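PDB 3UBO: adenosine kinase, which probably phosphorylates the ribose 5'-hydroxyl of adenosine with ATP, yielding AMP and ADP, as a member of the pfkB family of carbohydrate kinases. Local coordinates for residues F157-K168 and R197-L205. Sequence-based numbering, arbitrary orientation.
With ADN (adenosine), chain C.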
ATOM      1  N   PHE A 157      -7.614 -22.277   9.781  1.00 58.52           N
ATOM      2  CA  PHE A 157      -8.647 -21.818   8.834  1.00 57.73           C
ATOM      3  C   PHE A 157      -9.643 -20.884   9.505  1.00 57.25           C
ATOM      4  O   PHE A 157      -9.888 -20.993  10.718  1.00 56.65           O
ATOM      5  CB  PHE A 157      -9.426 -23.027   8.228  1.00 61.00           C
ATOM      6  CG  PHE A 157     -10.385 -23.703   9.223  1.00 60.84           C
ATOM      7  CD1 PHE A 157      -9.958 -24.773  10.020  1.00 60.21           C
ATOM      8  CD2 PHE A 157     -11.687 -23.224   9.401  1.00 61.03           C
ATOM      9  CE1 PHE A 157     -10.808 -25.355  10.950  1.00 61.50           C
ATOM     10  CE2 PHE A 157     -12.548 -23.798  10.325  1.00 62.50           C
ATOM     11  CZ  PHE A 157     -12.108 -24.868  11.102  1.00 65.57           C
ATOM     12  N   GLU A 158     -10.249 -19.999   8.700  1.00 56.79           N
ATOM     13  CA  GLU A 158     -11.178 -18.956   9.226  1.00 60.46           C
ATOM     14  C   GLU A 158     -12.586 -19.484   9.477  1.00 58.76           C
ATOM     15  O   GLU A 158     -13.069 -20.307   8.680  1.00 60.38           O
ATOM     16  CB  GLU A 158     -11.284 -17.702   8.277  1.00 60.33           C
ATOM     17  CG  GLU A 158      -9.975 -16.946   7.885  1.00 55.19           C
ATOM     18  CD  GLU A 158      -9.971 -16.596   6.381  1.00 57.02           C
ATOM     19  OE1 GLU A 158      -9.029 -15.844   5.966  1.00 53.56           O
ATOM     20  OE2 GLU A 158     -10.891 -17.107   5.608  1.00 57.24           O
ATOM     21  N   GLY A 159     -13.235 -19.039  10.553  1.00 56.04           N
ATOM     22  CA  GLY A 159     -14.686 -19.080  10.642  1.00 59.26           C
ATOM     23  C   GLY A 159     -15.301 -18.369   9.426  1.00 61.93           C
ATOM     24  O   GLY A 159     -16.355 -18.767   8.886  1.00 60.63           O
ATOM     25  N   TYR A 160     -14.603 -17.326   8.960  1.00 59.91           N
ATOM     26  CA  TYR A 160     -15.047 -16.482   7.842  1.00 60.25           C
ATOM     27  C   TYR A 160     -15.441 -17.278   6.595  1.00 61.31           C
ATOM     28  O   TYR A 160     -15.982 -16.703   5.643  1.00 60.29           O
ATOM     29  CB  TYR A 160     -13.935 -15.498   7.412  1.00 58.81           C
ATOM     30  CG  TYR A 160     -13.867 -14.205   8.187  1.00 58.58           C
ATOM     31  CD1 TYR A 160     -12.636 -13.569   8.400  1.00 58.84           C
ATOM     32  CD2 TYR A 160     -15.001 -13.627   8.717  1.00 57.96           C
ATOM     33  CE1 TYR A 160     -12.535 -12.411   9.147  1.00 57.87           C
ATOM     34  CE2 TYR A 160     -14.904 -12.458   9.453  1.00 60.88           C
ATOM     35  CZ  TYR A 160     -13.661 -11.855   9.666  1.00 58.75           C
ATOM     36  OH  TYR A 160     -13.556 -10.681  10.376  1.00 58.59           O
ATOM     37  N   LEU A 161     -15.091 -18.573   6.607  1.00 61.68           N
ATOM     38  CA  LEU A 161     -15.134 -19.484   5.470  1.00 60.39           C
ATOM     39  C   LEU A 161     -16.478 -20.157   5.446  1.00 61.50           C
ATOM     40  O   LEU A 161     -16.837 -20.820   4.491  1.00 60.81           O
ATOM     41  CB  LEU A 161     -14.082 -20.567   5.609  1.00 59.51           C
ATOM     42  CG  LEU A 161     -12.702 -20.293   5.022  1.00 60.39           C
ATOM     43  CD1 LEU A 161     -11.892 -21.584   4.988  1.00 57.83           C
ATOM     44  CD2 LEU A 161     -12.746 -19.668   3.639  1.00 57.45           C
ATOM     45  N   TRP A 162     -17.219 -20.002   6.524  1.00 62.06           N
ATOM     46  CA  TRP A 162     -18.586 -20.463   6.490  1.00 65.00           C
ATOM     47  C   TRP A 162     -19.456 -19.718   5.468  1.00 66.43           C
ATOM     48  O   TRP A 162     -20.310 -20.351   4.822  1.00 68.46           O
ATOM     49  CB  TRP A 162     -19.189 -20.644   7.901  1.00 65.93           C
ATOM     50  CG  TRP A 162     -18.870 -22.046   8.309  1.00 68.47           C
ATOM     51  CD1 TRP A 162     -19.762 -23.039   8.651  1.00 71.72           C
ATOM     52  CD2 TRP A 162     -17.561 -22.679   8.255  1.00 68.57           C
ATOM     53  NE1 TRP A 162     -19.083 -24.239   8.844  1.00 73.05           N
ATOM     54  CE2 TRP A 162     -17.741 -24.051   8.610  1.00 70.05           C
ATOM     55  CE3 TRP A 162     -16.256 -22.220   7.932  1.00 65.69           C
ATOM     56  CZ2 TRP A 162     -16.664 -24.968   8.671  1.00 66.12           C
ATOM     57  CZ3 TRP A 162     -15.180 -23.134   7.979  1.00 65.24           C
ATOM     58  CH2 TRP A 162     -15.397 -24.498   8.365  1.00 68.04           C
ATOM     59  N   ASP A 163     -19.169 -18.424   5.254  1.00 65.57           N
ATOM     60  CA  ASP A 163     -19.968 -17.553   4.388  1.00 62.84           C
ATOM     61  C   ASP A 163     -20.065 -18.058   2.961  1.00 62.69           C
ATOM     62  O   ASP A 163     -21.186 -18.181   2.432  1.00 65.46           O
ATOM     63  CB  ASP A 163     -19.483 -16.088   4.425  1.00 62.73           C
ATOM     64  CG  ASP A 163     -19.869 -15.380   5.711  1.00 64.13           C
ATOM     65  OD1 ASP A 163     -21.020 -15.606   6.160  1.00 65.06           O
ATOM     66  OD2 ASP A 163     -19.021 -14.644   6.297  1.00 63.57           O
ATOM     67  N   PRO A 164     -18.915 -18.344   2.315  1.00 62.17           N
ATOM     68  CA  PRO A 164     -19.055 -18.874   0.958  1.00 61.68           C
ATOM     69  C   PRO A 164     -19.875 -20.183   0.957  1.00 64.77           C
ATOM     70  O   PRO A 164     -20.431 -20.606   1.990  1.00 64.29           O
ATOM     71  CB  PRO A 164     -17.598 -19.089   0.479  1.00 61.68           C
ATOM     72  CG  PRO A 164     -16.717 -18.535   1.458  1.00 59.26           C
ATOM     73  CD  PRO A 164     -17.522 -17.981   2.635  1.00 61.61           C
ATOM     74  N   PRO A 165     -20.007 -20.811  -0.211  1.00 63.19           N
ATOM     75  CA  PRO A 165     -20.978 -21.922  -0.182  1.00 66.90           C
ATOM     76  C   PRO A 165     -20.327 -23.270   0.267  1.00 68.25           C
ATOM     77  O   PRO A 165     -20.830 -23.947   1.204  1.00 65.56           O
ATOM     78  CB  PRO A 165     -21.487 -21.988  -1.633  1.00 64.13           C
ATOM     79  CG  PRO A 165     -20.764 -20.885  -2.397  1.00 63.40           C
ATOM     80  CD  PRO A 165     -19.571 -20.467  -1.568  1.00 61.44           C
ATOM     81  N   ARG A 166     -19.179 -23.572  -0.360  1.00 67.05           N
ATOM     82  CA  ARG A 166     -18.524 -24.856  -0.294  1.00 66.76           C
ATOM     83  C   ARG A 166     -17.122 -24.834   0.293  1.00 67.83           C
ATOM     84  O   ARG A 166     -16.261 -25.650  -0.084  1.00 69.45           O
ATOM     85  CB  ARG A 166     -18.410 -25.402  -1.710  1.00 72.03           C
ATOM     86  CG  ARG A 166     -19.686 -25.284  -2.490  1.00 70.58           C
ATOM     87  CD  ARG A 166     -19.344 -25.178  -3.900  1.00 71.26           C
ATOM     88  NE  ARG A 166     -18.430 -26.237  -4.360  1.00 77.49           N
ATOM     89  CZ  ARG A 166     -17.229 -25.982  -4.901  1.00 76.55           C
ATOM     90  NH1 ARG A 166     -16.845 -24.700  -5.001  1.00 73.73           N
ATOM     91  NH2 ARG A 166     -16.429 -26.968  -5.346  1.00 70.76           N
ATOM     92  N   ALA A 167     -16.873 -23.926   1.220  1.00 67.47           N
ATOM     93  CA  ALA A 167     -15.570 -23.921   1.834  1.00 66.96           C
ATOM     94  C   ALA A 167     -15.546 -24.913   2.994  1.00 68.47           C
ATOM     95  O   ALA A 167     -14.620 -25.704   3.037  1.00 68.39           O
ATOM     96  CB  ALA A 167     -15.111 -22.520   2.242  1.00 63.69           C
ATOM     97  N   LYS A 168     -16.540 -24.881   3.900  1.00 67.45           N
ATOM     98  CA  LYS A 168     -16.783 -25.961   4.878  1.00 67.78           C
ATOM     99  C   LYS A 168     -16.476 -27.427   4.345  1.00 70.64           C
ATOM    100  O   LYS A 168     -15.978 -28.272   5.109  1.00 70.89           O
ATOM    101  CB  LYS A 168     -18.220 -25.858   5.444  1.00 68.52           C
ATOM    102  CG  LYS A 168     -19.376 -26.140   4.413  1.00 67.86           C
ATOM    103  CD  LYS A 168     -20.638 -25.291   4.727  1.00 69.71           C
ATOM    104  CE  LYS A 168     -21.752 -26.031   5.519  1.00 71.52           C
ATOM    105  NZ  LYS A 168     -22.508 -25.229   6.613  1.00 67.96           N
ATOM    106  N   ARG A 197     -23.802 -15.879  13.275  1.00 70.00           N
ATOM    107  CA  ARG A 197     -24.272 -16.462  11.990  1.00 69.05           C
ATOM    108  C   ARG A 197     -23.931 -17.981  11.845  1.00 69.47           C
ATOM    109  O   ARG A 197     -24.410 -18.676  10.950  1.00 66.11           O
ATOM    110  CB  ARG A 197     -23.670 -15.585  10.856  1.00 68.09           C
ATOM    111  CG  ARG A 197     -23.842 -15.895   9.311  1.00 69.02           C
ATOM    112  CD  ARG A 197     -23.459 -14.579   8.381  1.00 66.92           C
ATOM    113  NE  ARG A 197     -22.017 -14.253   8.266  1.00 65.85           N
ATOM    114  CZ  ARG A 197     -21.348 -13.332   8.999  1.00 68.58           C
ATOM    115  NH1 ARG A 197     -21.957 -12.551   9.912  1.00 64.11           N
ATOM    116  NH2 ARG A 197     -20.037 -13.189   8.816  1.00 67.26           N
ATOM    117  N   TYR A 198     -23.066 -18.466  12.735  1.00 72.16           N
ATOM    118  CA  TYR A 198     -22.640 -19.865  12.746  1.00 72.92           C
ATOM    119  C   TYR A 198     -22.274 -20.352  14.140  1.00 73.19           C
ATOM    120  O   TYR A 198     -21.356 -21.159  14.248  1.00 73.46           O
ATOM    121  CB  TYR A 198     -21.419 -20.110  11.835  1.00 70.72           C
ATOM    122  CG  TYR A 198     -21.566 -19.617  10.409  1.00 69.43           C
ATOM    123  CD1 TYR A 198     -22.324 -20.318   9.467  1.00 72.28           C
ATOM    124  CD2 TYR A 198     -20.968 -18.439  10.006  1.00 68.68           C
ATOM    125  CE1 TYR A 198     -22.460 -19.852   8.132  1.00 70.41           C
ATOM    126  CE2 TYR A 198     -21.110 -17.963   8.713  1.00 67.88           C
ATOM    127  CZ  TYR A 198     -21.845 -18.668   7.780  1.00 69.37           C
ATOM    128  OH  TYR A 198     -21.946 -18.181   6.505  1.00 68.10           O
ATOM    129  N   ARG A 199     -22.974 -19.884  15.186  1.00 73.01           N
ATOM    130  CA  ARG A 199     -22.746 -20.371  16.581  1.00 76.85           C
ATOM    131  C   ARG A 199     -22.594 -21.900  16.587  1.00 77.62           C
ATOM    132  O   ARG A 199     -21.647 -22.475  17.144  1.00 77.74           O
ATOM    133  CB  ARG A 199     -23.908 -19.968  17.514  1.00 74.60           C
ATOM    134  CG  ARG A 199     -23.503 -19.592  18.923  1.00 78.98           C
ATOM    135  CD  ARG A 199     -24.319 -18.348  19.484  1.00 81.59           C
ATOM    136  NE  ARG A 199     -25.345 -18.684  20.500  1.00 85.81           N
ATOM    137  CZ  ARG A 199     -26.109 -17.799  21.169  1.00 86.67           C
ATOM    138  NH1 ARG A 199     -25.972 -16.488  20.929  1.00 82.25           N
ATOM    139  NH2 ARG A 199     -27.016 -18.218  22.073  1.00 81.10           N
ATOM    140  N   SER A 200     -23.547 -22.544  15.927  1.00 76.91           N
ATOM    141  CA  SER A 200     -23.753 -23.954  16.087  1.00 74.74           C
ATOM    142  C   SER A 200     -22.764 -24.688  15.222  1.00 76.37           C
ATOM    143  O   SER A 200     -22.052 -25.531  15.742  1.00 78.09           O
ATOM    144  CB  SER A 200     -25.168 -24.298  15.700  1.00 73.67           C
ATOM    145  OG  SER A 200     -25.346 -23.958  14.345  1.00 77.78           O
ATOM    146  N   GLU A 201     -22.696 -24.367  13.921  1.00 74.84           N
ATOM    147  CA  GLU A 201     -21.709 -25.011  13.029  1.00 74.83           C
ATOM    148  C   GLU A 201     -20.322 -25.027  13.647  1.00 76.49           C
ATOM    149  O   GLU A 201     -19.582 -26.000  13.492  1.00 76.75           O
ATOM    150  CB  GLU A 201     -21.618 -24.359  11.636  1.00 73.55           C
ATOM    151  CG  GLU A 201     -22.714 -24.762  10.648  1.00 74.32           C
ATOM    152  CD  GLU A 201     -23.831 -23.725  10.564  1.00 75.00           C
ATOM    153  OE1 GLU A 201     -24.078 -23.026  11.584  1.00 73.81           O
ATOM    154  OE2 GLU A 201     -24.454 -23.625   9.476  1.00 77.22           O
ATOM    155  N   PHE A 202     -19.996 -23.939  14.352  1.00 76.02           N
ATOM    156  CA  PHE A 202     -18.693 -23.718  14.961  1.00 76.05           C
ATOM    157  C   PHE A 202     -18.477 -24.707  16.137  1.00 77.92           C
ATOM    158  O   PHE A 202     -17.563 -25.539  16.063  1.00 78.58           O
ATOM    159  CB  PHE A 202     -18.514 -22.209  15.361  1.00 75.30           C
ATOM    160  CG  PHE A 202     -18.085 -21.282  14.200  1.00 73.18           C
ATOM    161  CD1 PHE A 202     -18.063 -21.735  12.863  1.00 71.02           C
ATOM    162  CD2 PHE A 202     -17.753 -19.938  14.447  1.00 68.96           C
ATOM    163  CE1 PHE A 202     -17.656 -20.843  11.825  1.00 70.40           C
ATOM    164  CE2 PHE A 202     -17.355 -19.045  13.416  1.00 65.51           C
ATOM    165  CZ  PHE A 202     -17.295 -19.472  12.130  1.00 66.96           C
ATOM    166  N   LEU A 203     -19.318 -24.636  17.185  1.00 79.07           N
ATOM    167  CA  LEU A 203     -19.335 -25.602  18.327  1.00 79.99           C
ATOM    168  C   LEU A 203     -19.187 -27.119  17.986  1.00 77.62           C
ATOM    169  O   LEU A 203     -18.270 -27.818  18.441  1.00 76.70           O
ATOM    170  CB  LEU A 203     -20.611 -25.400  19.155  1.00 76.06           C
ATOM    171  CG  LEU A 203     -20.699 -24.094  19.934  1.00 74.46           C
ATOM    172  CD1 LEU A 203     -22.033 -23.944  20.560  1.00 73.14           C
ATOM    173  CD2 LEU A 203     -19.655 -24.105  21.027  1.00 78.06           C
ATOM    174  N   GLU A 204     -20.115 -27.608  17.201  1.00 74.09           N
ATOM    175  CA  GLU A 204     -20.103 -28.993  16.784  1.00 78.65           C
ATOM    176  C   GLU A 204     -18.826 -29.292  16.009  1.00 79.16           C
ATOM    177  O   GLU A 204     -18.277 -30.413  16.011  1.00 78.43           O
ATOM    178  CB  GLU A 204     -21.331 -29.270  15.888  1.00 76.83           C
ATOM    179  CG  GLU A 204     -21.214 -30.470  14.943  1.00 77.55           C
ATOM    180  CD  GLU A 204     -21.179 -31.809  15.673  1.00 77.87           C
ATOM    181  OE1 GLU A 204     -21.647 -31.880  16.849  1.00 73.49           O
ATOM    182  OE2 GLU A 204     -20.677 -32.779  15.045  1.00 76.64           O
ATOM    183  N   LEU A 205     -18.367 -28.286  15.302  1.00 77.76           N
ATOM    184  CA  LEU A 205     -17.136 -28.439  14.588  1.00 76.38           C
ATOM    185  C   LEU A 205     -15.971 -28.552  15.616  1.00 76.52           C
ATOM    186  O   LEU A 205     -14.974 -29.204  15.337  1.00 75.09           O
ATOM    187  CB  LEU A 205     -17.017 -27.304  13.583  1.00 73.79           C
ATOM    188  CG  LEU A 205     -15.723 -26.882  12.954  1.00 74.21           C
ATOM    189  CD1 LEU A 205     -15.591 -27.499  11.568  1.00 67.00           C
ATOM    190  CD2 LEU A 205     -15.757 -25.350  12.906  1.00 73.28           C
TER
HETATM  191  O5' ADN C 353      -8.622  -9.213  10.525  1.00 62.56           O
HETATM  192  C5' ADN C 353      -7.680  -8.630   9.548  1.00 59.20           C
HETATM  193  C4' ADN C 353      -7.988  -9.001   8.057  1.00 57.27           C
HETATM  194  O4' ADN C 353      -9.336  -9.436   7.846  1.00 60.11           O
HETATM  195  C3' ADN C 353      -7.680  -8.109   6.744  1.00 55.91           C
HETATM  196  O3' ADN C 353      -6.404  -7.911   6.185  1.00 58.64           O
HETATM  197  C2' ADN C 353      -8.727  -8.653   5.715  1.00 56.50           C
HETATM  198  O2' ADN C 353      -8.207  -9.026   4.420  1.00 55.59           O
HETATM  199  C1' ADN C 353      -9.363  -9.734   6.495  1.00 59.74           C
HETATM  200  N9  ADN C 353     -10.795  -9.918   6.109  1.00 61.81           N
HETATM  201  C8  ADN C 353     -11.891  -9.009   6.064  1.00 62.11           C
HETATM  202  N7  ADN C 353     -13.088  -9.715   5.768  1.00 59.29           N
HETATM  203  C5  ADN C 353     -12.722 -11.067   5.644  1.00 62.73           C
HETATM  204  C6  ADN C 353     -13.470 -12.237   5.334  1.00 61.53           C
HETATM  205  N6  ADN C 353     -14.891 -12.195   5.118  1.00 60.93           N
HETATM  206  N1  ADN C 353     -12.766 -13.494   5.282  1.00 61.70           N
HETATM  207  C2  ADN C 353     -11.356 -13.548   5.533  1.00 60.08           C
HETATM  208  N3  ADN C 353     -10.574 -12.409   5.844  1.00 58.33           N
HETATM  209  C4  ADN C 353     -11.286 -11.186   5.870  1.00 60.90           C
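Phe-157, near the end of the central strand 152-158, turns the rim of its ring toward Leu-205: Leu-205 CD2 lies 4.1 Å from Phe-157 CZ, at the ring edge and near its plane. Met-187 of the next strand packs on both side chains. Gly-159 then opens a 3-10 turn close to the Phe-202 ring, with no side chain standing between them. The turn sends Tyr-160 away from the helix, laying its ring against the adenine of bound adenosine. Trp-162 points back to helix 199-207 and fills the middle of the interface, a place that suits indole because it offers a face to one aromatic neighbour and an edge to another. Phe-202 presents its edge to one indole face, Phe-202 CE1 3.9 Å from Trp-162 CG, while the CB of Lys-168 lies over the opposite face. The indole edge in turn faces the Tyr-198 ring in a second T-shaped pair, the centroid of the five-membered ring of Trp-162 5.2 Å from that of the Tyr-198 ring. Trp-162 CD1 rests 3.8 Å from Glu-201 CB. Asp-163 carries the polar end, its carboxylate giving two oxygens to a side-on arginine: Arg-197 NE meets Asp-163 OD1 at 2.7 Å and NH2 meets OD2 at 3.1 Å, both on syn lone pairs, with guanidinium and carboxylate only 15° from coplanar. The arginine chain runs extended and bends at chi3 (74°), bringing its NE edge to the acid. Tyr-198 OH also donates to Asp-163 OD1, at 2.8 Å, from above the carboxylate plane. A phenylalanine in place of Tyr-198 would probably leave OD1 without its second donor. Farther along, Lys-168 NZ makes a long salt bridge with Glu-201 OE2. Three donors on one carboxylate, two from a positive guanidinium, would be expected to favour its charged form, beside the apolar cluster of Trp-162, Tyr-198 and Phe-202.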